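Local structure of pyruvate kinase (Pseudomonas aeruginosa, 6QXL) at residues S386-R395 and R414-E422; E434-L445 and V475-V483. The protein probably catalyses the last step of glycolysis, transferring the phosphoryl group of phosphoenolpyruvate to ADP to give pyruvate and ATP, and binds glucose-6-phosphate. All coordinates share one frame; numbering follows the deposited sequence.

Both contacts belong to the C-terminal alpha/beta domain and reach its five-stranded mixed sheet. From the N terminus, strand 377-383 leads into segment 386-395; after strand 402-406 and helix 409-414, segment 414-422 returns to helix 388-394, closing contact 1. Strand 421-425 runs on to helix 436-446, where contact 2 opens; it closes after strand 455-461, when the end of strand 470-477 and the C-terminal tail come back to that helix. The two loops lie in series, and the centres of the contacts are about 22 Å apart. Contact 1 ties helix 388-394 to the start of strand 421-425 and contact 2 sets helix 436-446 on the end of strand 470-477, the outermost strands within one chain.

Contact 1 (S386-R395 and R414-E422); sequences SGFTPLIMSR and RVAMFRGVE. With G6P (6-O-phosphono-alpha-D-glucopyranose), chain M.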
loop_
_atom_site.group_PDB
_atom_site.type_symbol
_atom_site.label_atom_id
_atom_site.label_comp_id
_atom_site.label_asym_id
_atom_site.label_seq_id
_atom_site.Cartn_x
_atom_site.Cartn_y
_atom_site.Cartn_z
ATOM N N SER A 386 -18.088 24.351 -21.752
ATOM C CA SER A 386 -16.840 25.087 -21.641
ATOM C C SER A 386 -15.585 24.229 -21.608
ATOM O O SER A 386 -14.482 24.763 -21.563
ATOM C CB SER A 386 -16.867 25.959 -20.389
ATOM O OG SER A 386 -16.633 25.184 -19.223
ATOM N N GLY A 387 -15.741 22.912 -21.600
ATOM C CA GLY A 387 -14.601 21.988 -21.476
ATOM C C GLY A 387 -14.181 21.653 -20.046
ATOM O O GLY A 387 -13.258 20.879 -19.857
ATOM N N PHE A 388 -14.864 22.192 -19.046
ATOM C CA PHE A 388 -14.520 21.915 -17.658
ATOM C C PHE A 388 -14.653 20.448 -17.261
ATOM O O PHE A 388 -13.804 19.910 -16.557
ATOM C CB PHE A 388 -15.366 22.759 -16.710
ATOM C CG PHE A 388 -15.074 22.512 -15.267
ATOM C CD1 PHE A 388 -13.962 23.083 -14.664
ATOM C CD2 PHE A 388 -15.891 21.685 -14.501
ATOM C CE1 PHE A 388 -13.677 22.877 -13.317
ATOM C CE2 PHE A 388 -15.624 21.441 -13.160
ATOM C CZ PHE A 388 -14.502 22.045 -12.569
ATOM N N THR A 389 -15.724 19.807 -17.673
ATOM C CA THR A 389 -15.904 18.415 -17.305
ATOM C C THR A 389 -14.776 17.514 -17.831
ATOM O O THR A 389 -14.216 16.762 -17.068
ATOM C CB THR A 389 -17.317 17.924 -17.667
ATOM O OG1 THR A 389 -18.274 18.679 -16.933
ATOM C CG2 THR A 389 -17.496 16.476 -17.283
ATOM N N PRO A 390 -14.415 17.604 -19.110
ATOM C CA PRO A 390 -13.299 16.760 -19.584
ATOM C C PRO A 390 -11.920 17.220 -19.067
ATOM O O PRO A 390 -10.993 16.433 -19.056
ATOM C CB PRO A 390 -13.399 16.835 -21.108
ATOM C CG PRO A 390 -14.033 18.152 -21.352
ATOM C CD PRO A 390 -15.010 18.368 -20.219
ATOM N N LEU A 391 -11.795 18.456 -18.601
ATOM C CA LEU A 391 -10.600 18.836 -17.876
ATOM C C LEU A 391 -10.406 17.952 -16.651
ATOM O O LEU A 391 -9.317 17.422 -16.436
ATOM C CB LEU A 391 -10.663 20.302 -17.465
ATOM C CG LEU A 391 -9.538 20.792 -16.542
ATOM C CD1 LEU A 391 -8.206 20.731 -17.227
ATOM C CD2 LEU A 391 -9.787 22.198 -16.085
ATOM N N ILE A 392 -11.462 17.771 -15.861
ATOM C CA ILE A 392 -11.394 16.963 -14.655
ATOM C C ILE A 392 -11.161 15.500 -15.031
ATOM O O ILE A 392 -10.281 14.844 -14.481
ATOM C CB ILE A 392 -12.651 17.093 -13.821
ATOM C CG1 ILE A 392 -12.951 18.556 -13.464
ATOM C CG2 ILE A 392 -12.553 16.256 -12.550
ATOM C CD1 ILE A 392 -11.848 19.310 -12.780
ATOM N N MET A 393 -11.896 14.992 -16.001
ATOM C CA MET A 393 -11.692 13.605 -16.405
ATOM C C MET A 393 -10.218 13.334 -16.716
ATOM O O MET A 393 -9.668 12.319 -16.294
ATOM C CB MET A 393 -12.546 13.238 -17.614
ATOM C CG MET A 393 -14.046 13.279 -17.366
ATOM S SD MET A 393 -14.926 12.785 -18.846
ATOM C CE MET A 393 -16.601 12.759 -18.243
ATOM N N SER A 394 -9.573 14.269 -17.409
ATOM C CA SER A 394 -8.233 14.037 -17.923
ATOM C C SER A 394 -7.128 14.229 -16.878
ATOM O O SER A 394 -5.976 13.938 -17.162
ATOM C CB SER A 394 -7.996 14.919 -19.145
ATOM O OG SER A 394 -8.115 16.280 -18.819
ATOM N N ARG A 395 -7.482 14.691 -15.675
ATOM C CA ARG A 395 -6.550 14.654 -14.550
ATOM C C ARG A 395 -6.286 13.246 -14.020
ATOM O O ARG A 395 -5.367 13.054 -13.266
ATOM C CB ARG A 395 -7.038 15.492 -13.375
ATOM C CG ARG A 395 -7.386 16.944 -13.636
ATOM C CD ARG A 395 -6.325 17.709 -14.366
ATOM N NE ARG A 395 -6.363 17.406 -15.796
ATOM C CZ ARG A 395 -5.384 17.673 -16.642
ATOM N NH1 ARG A 395 -4.259 18.251 -16.219
ATOM N NH2 ARG A 395 -5.525 17.322 -17.910
ATOM N N ARG A 414 -9.852 24.823 -26.989
ATOM C CA ARG A 414 -9.320 24.731 -25.639
ATOM C C ARG A 414 -8.838 23.324 -25.300
ATOM O O ARG A 414 -7.702 23.110 -24.879
ATOM C CB ARG A 414 -10.394 25.145 -24.647
ATOM C CG ARG A 414 -9.813 25.703 -23.390
ATOM C CD ARG A 414 -10.857 25.785 -22.319
ATOM N NE ARG A 414 -12.089 26.517 -22.523
ATOM C CZ ARG A 414 -12.210 27.822 -22.665
ATOM N NH1 ARG A 414 -11.149 28.618 -22.751
ATOM N NH2 ARG A 414 -13.422 28.339 -22.801
ATOM N N VAL A 415 -9.677 22.345 -25.554
ATOM C CA VAL A 415 -9.372 20.987 -25.122
ATOM C C VAL A 415 -8.239 20.352 -25.921
ATOM O O VAL A 415 -7.770 19.283 -25.563
ATOM C CB VAL A 415 -10.617 20.091 -25.125
ATOM C CG1 VAL A 415 -11.704 20.709 -24.278
ATOM C CG2 VAL A 415 -11.119 19.833 -26.537
ATOM N N ALA A 416 -7.772 21.011 -26.973
ATOM C CA ALA A 416 -6.640 20.487 -27.730
ATOM C C ALA A 416 -5.373 20.304 -26.876
ATOM O O ALA A 416 -4.564 19.442 -27.167
ATOM C CB ALA A 416 -6.349 21.365 -28.939
ATOM N N MET A 417 -5.227 21.097 -25.829
ATOM C CA MET A 417 -4.117 20.936 -24.916
ATOM C C MET A 417 -4.345 19.926 -23.777
ATOM O O MET A 417 -3.419 19.669 -23.017
ATOM C CB MET A 417 -3.727 22.281 -24.306
ATOM C CG MET A 417 -2.230 22.422 -23.999
ATOM S SD MET A 417 -1.949 23.984 -23.146
ATOM C CE MET A 417 -1.777 25.057 -24.514
ATOM N N PHE A 418 -5.536 19.340 -23.662
ATOM C CA PHE A 418 -5.848 18.413 -22.576
ATOM C C PHE A 418 -5.384 17.008 -22.954
ATOM O O PHE A 418 -5.772 16.480 -23.989
ATOM C CB PHE A 418 -7.354 18.345 -22.307
ATOM C CG PHE A 418 -7.989 19.619 -21.803
ATOM C CD1 PHE A 418 -7.294 20.806 -21.664
ATOM C CD2 PHE A 418 -9.335 19.610 -21.478
ATOM C CE1 PHE A 418 -7.921 21.951 -21.196
ATOM C CE2 PHE A 418 -9.973 20.754 -21.022
ATOM C CZ PHE A 418 -9.257 21.929 -20.878
ATOM N N ARG A 419 -4.601 16.373 -22.100
ATOM C CA ARG A 419 -4.118 15.048 -22.408
ATOM C C ARG A 419 -5.275 14.055 -22.564
ATOM O O ARG A 419 -6.127 13.955 -21.693
ATOM C CB ARG A 419 -3.169 14.535 -21.321
ATOM C CG ARG A 419 -2.625 13.133 -21.594
ATOM C CD ARG A 419 -1.502 12.814 -20.648
ATOM N NE ARG A 419 -1.086 11.408 -20.736
ATOM C CZ ARG A 419 0.121 10.955 -20.419
ATOM N NH1 ARG A 419 1.057 11.801 -20.001
ATOM N NH2 ARG A 419 0.395 9.667 -20.534
ATOM N N GLY A 420 -5.268 13.314 -23.671
ATOM C CA GLY A 420 -6.219 12.240 -23.908
ATOM C C GLY A 420 -7.594 12.695 -24.423
ATOM O O GLY A 420 -8.461 11.851 -24.620
ATOM N N VAL A 421 -7.798 13.994 -24.634
ATOM C CA VAL A 421 -9.088 14.519 -25.029
ATOM C C VAL A 421 -9.100 14.868 -26.529
ATOM O O VAL A 421 -8.179 15.503 -27.019
ATOM C CB VAL A 421 -9.434 15.778 -24.231
ATOM C CG1 VAL A 421 -10.825 16.285 -24.599
ATOM C CG2 VAL A 421 -9.339 15.485 -22.749
ATOM N N GLU A 422 -10.135 14.431 -27.237
ATOM C CA GLU A 422 -10.350 14.804 -28.629
ATOM C C GLU A 422 -11.646 15.594 -28.744
ATOM O O GLU A 422 -12.603 15.353 -28.008
ATOM C CB GLU A 422 -10.408 13.567 -29.525
ATOM C CG GLU A 422 -9.073 12.829 -29.696
ATOM C CD GLU A 422 -9.166 11.378 -30.185
ATOM O OE1 GLU A 422 -9.635 11.227 -31.331
ATOM O OE2 GLU A 422 -8.700 10.439 -29.470
HETATM C C1 G6P M . -23.586 19.500 -20.780
HETATM C C2 G6P M . -24.772 20.390 -21.090
HETATM C C3 G6P M . -25.176 20.921 -19.720
HETATM C C4 G6P M . -24.031 21.108 -18.742
HETATM C C5 G6P M . -22.829 21.435 -19.612
HETATM C C6 G6P M . -21.664 21.890 -18.751
HETATM O O1 G6P M . -23.468 18.713 -21.956
HETATM O O2 G6P M . -24.480 21.411 -22.080
HETATM O O3 G6P M . -25.947 19.851 -19.239
HETATM O O4 G6P M . -24.356 22.085 -17.718
HETATM O O5 G6P M . -22.468 20.316 -20.418
HETATM O O6 G6P M . -20.384 21.593 -19.279
HETATM P P G6P M . -19.031 22.165 -18.537
HETATM O O1P G6P M . -18.696 23.488 -19.184
HETATM O O2P G6P M . -18.304 20.929 -19.016
HETATM O O3P G6P M . -19.188 22.515 -17.036
HETATM O O HOH W 1 -5.438 12.311 -19.288
#
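Gly387 and Val415 face each other at the start of this contact, Leu391 and Phe418 at its middle, and Ser394 and Arg419 at its end, with CA separations of 6.2 to 6.7 Å, so helix 388-394 keeps nearly even spacing from the turn-rich segment 414-422. Gly387 occupies the N-cap position, and a type II turn from Phe418 to Val421 leads into strand 421-425. The one direct hydrogen bond between the segments runs from Arg414 NE to Ser386 O (3.1 Å), with the oxygen 15° out of the guanidinium plane; Arg414 NH2 also forms a salt bridge with Glu410. Phe418 fills the middle. Its CE2 edge meets Gly387 O in the ring plane at 3.5 Å, and Leu391, with CG anti to its backbone N (chi1 173°), lays CD1 over one face in a CH-pi contact, 4.1 Å from the centroid. Val415 CA lies over the opposite face, so the ring is held between the helix and its own segment. Further along, Ser394 CB packs against Val421 CG2, and water 1 bridges Ser394 O and Arg419 O. Arg395 NH2 donates to Ser394 OG in the guanidinium plane and forms a salt bridge with Asp311, which also accepts a hydrogen bond from Arg419 N. At the other end, the glucose-6-phosphate phosphate receives Ser386 N (2.8 Å) and Ser386 OG (2.7 Å) on O1P and Thr389 N (3.1 Å) on O2P. One of these backbone N-H groups lies just before the N-cap (Ser386) and one in the first turn (Thr389). Phosphate bound at the N-terminal end of a helix is a common way of holding this group; here it forms part of the glucose-6-phosphate pocket of the C-terminal domain.

Contact 2 (E434-L445 and V475-V483); sequences EKVSQAAVDELL and VLHVGDLLV
With chi1 at 173°, CG1 of Val441 stands anti to the backbone N and is turned to Val478 CG2 (3.9 Å), while CG2, beside that N, meets Leu482 CD1 (3.7 Å). The arrangement is a helix lying against the end of strand 470-477, outermost within the chain, and the C-terminal tail, part of the layered alpha/beta fold of this domain; Val475 of that strand makes backbone hydrogen bonds to a neighbouring subunit. Register follows the antiparallel course of the tail, with CA atoms of Glu434 and Val483 5.4 Å apart, Gln438 opposite Leu482, and Val441 opposite Val478. Leu482 wedges against the helix, its CB 4.0 Å from Ser437 CB. A bend at chi2 (65°) brings Gln438 across Leu482 at about a right angle, leaving OE1 3.5 Å from CD1 of that leucine, while Gln438 NE2 donates to Asp442 OD1 from above the carboxylate plane. Beyond Val441, Leu445 CD2 and Val478 CG1 meet tip to tip. No direct hydrogen bond joins the segments; instead water 2 donates to Glu434 O and to Leu482 O, each at 2.8 Å, and accepts from Gln438 N.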
loop_
_atom_site.group_PDB
_atom_site.type_symbol
_atom_site.label_atom_id
_atom_site.label_comp_id
_atom_site.label_asym_id
_atom_site.label_seq_id
_atom_site.Cartn_x
_atom_site.Cartn_y
_atom_site.Cartn_z
ATOM N N GLU A 434 -34.741 13.156 -27.281
ATOM C CA GLU A 434 -34.703 11.682 -27.266
ATOM C C GLU A 434 -33.718 11.083 -28.251
ATOM O O GLU A 434 -33.415 9.900 -28.151
ATOM C CB GLU A 434 -36.111 11.079 -27.479
ATOM C CG GLU A 434 -36.692 11.237 -28.893
ATOM C CD GLU A 434 -37.410 12.590 -29.106
ATOM O OE1 GLU A 434 -37.448 13.475 -28.172
ATOM O OE2 GLU A 434 -37.949 12.806 -30.219
ATOM N N LYS A 435 -33.230 11.867 -29.207
ATOM C CA LYS A 435 -32.278 11.377 -30.217
ATOM C C LYS A 435 -30.803 11.712 -29.936
ATOM O O LYS A 435 -29.928 11.228 -30.645
ATOM C CB LYS A 435 -32.685 11.887 -31.607
ATOM C CG LYS A 435 -33.968 11.262 -32.144
ATOM C CD LYS A 435 -34.274 11.658 -33.567
ATOM C CE LYS A 435 -33.534 10.777 -34.559
ATOM N NZ LYS A 435 -33.823 11.222 -35.957
ATOM N N VAL A 436 -30.533 12.521 -28.908
ATOM C CA VAL A 436 -29.173 12.975 -28.584
ATOM C C VAL A 436 -28.181 11.820 -28.380
ATOM O O VAL A 436 -27.130 11.791 -29.003
ATOM C CB VAL A 436 -29.181 13.896 -27.358
ATOM C CG1 VAL A 436 -27.769 14.168 -26.853
ATOM C CG2 VAL A 436 -29.893 15.203 -27.671
ATOM N N SER A 437 -28.511 10.874 -27.525
ATOM C CA SER A 437 -27.579 9.780 -27.234
ATOM C C SER A 437 -27.147 9.051 -28.493
ATOM O O SER A 437 -25.953 8.882 -28.723
ATOM C CB SER A 437 -28.160 8.805 -26.211
ATOM O OG SER A 437 -28.368 9.468 -24.973
ATOM N N GLN A 438 -28.081 8.638 -29.325
ATOM C CA GLN A 438 -27.691 7.877 -30.524
ATOM C C GLN A 438 -26.979 8.783 -31.540
ATOM O O GLN A 438 -26.168 8.306 -32.320
ATOM C CB GLN A 438 -28.899 7.203 -31.174
ATOM C CG GLN A 438 -28.586 6.363 -32.416
ATOM C CD GLN A 438 -27.718 5.144 -32.140
ATOM O OE1 GLN A 438 -28.078 4.304 -31.319
ATOM N NE2 GLN A 438 -26.591 5.018 -32.848
ATOM N N ALA A 439 -27.275 10.080 -31.506
ATOM C CA ALA A 439 -26.596 11.029 -32.367
ATOM C C ALA A 439 -25.110 11.119 -31.993
ATOM O O ALA A 439 -24.234 11.052 -32.859
ATOM C CB ALA A 439 -27.264 12.399 -32.280
ATOM N N ALA A 440 -24.846 11.252 -30.696
ATOM C CA ALA A 440 -23.474 11.240 -30.178
ATOM C C ALA A 440 -22.756 9.927 -30.502
ATOM O O ALA A 440 -21.640 9.922 -30.991
ATOM C CB ALA A 440 -23.467 11.493 -28.690
ATOM N N VAL A 441 -23.412 8.812 -30.293
ATOM C CA VAL A 441 -22.796 7.537 -30.622
ATOM C C VAL A 441 -22.515 7.424 -32.118
ATOM O O VAL A 441 -21.554 6.777 -32.527
ATOM C CB VAL A 441 -23.662 6.379 -30.102
ATOM C CG1 VAL A 441 -23.150 5.011 -30.570
ATOM C CG2 VAL A 441 -23.684 6.435 -28.583
ATOM N N ASP A 442 -23.351 8.047 -32.940
ATOM C CA ASP A 442 -23.140 8.021 -34.397
ATOM C C ASP A 442 -21.811 8.660 -34.788
ATOM O O ASP A 442 -21.063 8.104 -35.601
ATOM C CB ASP A 442 -24.305 8.682 -35.158
ATOM C CG ASP A 442 -25.522 7.767 -35.299
ATOM O OD1 ASP A 442 -25.361 6.529 -35.309
ATOM O OD2 ASP A 442 -26.657 8.291 -35.364
ATOM N N GLU A 443 -21.509 9.799 -34.167
ATOM C CA GLU A 443 -20.246 10.494 -34.404
ATOM C C GLU A 443 -19.020 9.594 -34.183
ATOM O O GLU A 443 -18.042 9.692 -34.915
ATOM C CB GLU A 443 -20.158 11.734 -33.515
ATOM C CG GLU A 443 -21.181 12.820 -33.842
ATOM C CD GLU A 443 -20.898 13.542 -35.152
ATOM O OE1 GLU A 443 -19.796 14.036 -35.280
ATOM O OE2 GLU A 443 -21.771 13.604 -36.032
ATOM N N LEU A 444 -19.070 8.707 -33.201
ATOM C CA LEU A 444 -17.966 7.776 -32.995
ATOM C C LEU A 444 -18.000 6.606 -33.959
ATOM O O LEU A 444 -16.957 6.098 -34.356
ATOM C CB LEU A 444 -17.935 7.268 -31.546
ATOM C CG LEU A 444 -17.794 8.297 -30.428
ATOM C CD1 LEU A 444 -17.679 7.553 -29.112
ATOM C CD2 LEU A 444 -16.582 9.206 -30.630
ATOM N N LEU A 445 -19.188 6.157 -34.325
ATOM C CA LEU A 445 -19.311 5.104 -35.346
ATOM C C LEU A 445 -18.788 5.573 -36.706
ATOM O O LEU A 445 -18.074 4.808 -37.372
ATOM C CB LEU A 445 -20.758 4.658 -35.474
ATOM C CG LEU A 445 -21.250 3.732 -34.361
ATOM C CD1 LEU A 445 -22.781 3.877 -34.266
ATOM C CD2 LEU A 445 -20.788 2.274 -34.594
ATOM N N VAL A 475 -24.151 4.519 -18.960
ATOM C CA VAL A 475 -23.327 3.509 -19.603
ATOM C C VAL A 475 -24.203 2.842 -20.669
ATOM O O VAL A 475 -25.205 2.212 -20.349
ATOM C CB VAL A 475 -22.812 2.490 -18.562
ATOM C CG1 VAL A 475 -22.045 1.349 -19.214
ATOM C CG2 VAL A 475 -21.944 3.192 -17.546
ATOM N N LEU A 476 -23.810 2.995 -21.928
ATOM C CA LEU A 476 -24.639 2.633 -23.070
ATOM C C LEU A 476 -23.967 1.582 -23.919
ATOM O O LEU A 476 -22.759 1.589 -24.073
ATOM C CB LEU A 476 -24.935 3.860 -23.919
ATOM C CG LEU A 476 -25.451 5.077 -23.151
ATOM C CD1 LEU A 476 -25.561 6.293 -24.091
ATOM C CD2 LEU A 476 -26.766 4.781 -22.467
ATOM N N HIS A 477 -24.765 0.673 -24.457
ATOM C CA HIS A 477 -24.283 -0.435 -25.275
ATOM C C HIS A 477 -24.512 -0.057 -26.742
ATOM O O HIS A 477 -25.642 0.184 -27.152
ATOM C CB HIS A 477 -25.023 -1.728 -24.921
ATOM C CG HIS A 477 -24.363 -2.977 -25.408
ATOM N ND1 HIS A 477 -24.970 -4.213 -25.341
ATOM C CD2 HIS A 477 -23.148 -3.192 -25.953
ATOM C CE1 HIS A 477 -24.155 -5.140 -25.819
ATOM N NE2 HIS A 477 -23.045 -4.544 -26.209
ATOM N N VAL A 478 -23.438 0.022 -27.511
ATOM C CA VAL A 478 -23.520 0.433 -28.901
ATOM C C VAL A 478 -24.173 -0.697 -29.700
ATOM O O VAL A 478 -23.637 -1.806 -29.777
ATOM C CB VAL A 478 -22.123 0.774 -29.453
ATOM C CG1 VAL A 478 -22.175 1.007 -30.956
ATOM C CG2 VAL A 478 -21.571 2.003 -28.746
ATOM N N GLY A 479 -25.337 -0.395 -30.263
ATOM C CA GLY A 479 -26.217 -1.400 -30.862
ATOM C C GLY A 479 -27.623 -1.367 -30.291
ATOM O O GLY A 479 -28.567 -1.662 -30.995
ATOM N N ASP A 480 -27.770 -1.022 -29.021
ATOM C CA ASP A 480 -29.088 -0.967 -28.403
ATOM C C ASP A 480 -29.856 0.275 -28.840
ATOM O O ASP A 480 -29.303 1.181 -29.450
ATOM C CB ASP A 480 -28.982 -0.997 -26.861
ATOM C CG ASP A 480 -28.499 -2.350 -26.321
ATOM O OD1 ASP A 480 -28.146 -3.273 -27.123
ATOM O OD2 ASP A 480 -28.448 -2.474 -25.075
ATOM N N LEU A 481 -31.142 0.285 -28.517
ATOM C CA LEU A 481 -31.976 1.451 -28.723
ATOM C C LEU A 481 -31.711 2.428 -27.585
ATOM O O LEU A 481 -32.041 2.148 -26.436
ATOM C CB LEU A 481 -33.457 1.044 -28.788
ATOM C CG LEU A 481 -34.437 2.175 -29.101
ATOM C CD1 LEU A 481 -34.131 2.790 -30.473
ATOM C CD2 LEU A 481 -35.882 1.679 -28.980
ATOM N N LEU A 482 -31.122 3.563 -27.894
ATOM C CA LEU A 482 -30.712 4.511 -26.848
ATOM C C LEU A 482 -31.757 5.593 -26.736
ATOM O O LEU A 482 -32.121 6.213 -27.708
ATOM C CB LEU A 482 -29.330 5.105 -27.159
ATOM C CG LEU A 482 -28.277 4.143 -27.746
ATOM C CD1 LEU A 482 -27.038 4.928 -28.058
ATOM C CD2 LEU A 482 -27.982 3.057 -26.699
ATOM N N VAL A 483 -32.253 5.835 -25.538
ATOM C CA VAL A 483 -33.147 6.964 -25.278
ATOM C C VAL A 483 -32.212 8.147 -25.120
ATOM O O VAL A 483 -32.409 9.087 -24.324
ATOM C CB VAL A 483 -34.057 6.687 -24.043
ATOM C CG1 VAL A 483 -35.013 7.860 -23.781
ATOM C CG2 VAL A 483 -34.842 5.377 -24.249
HETATM O O HOH W 2 -30.962 8.635 -28.364
#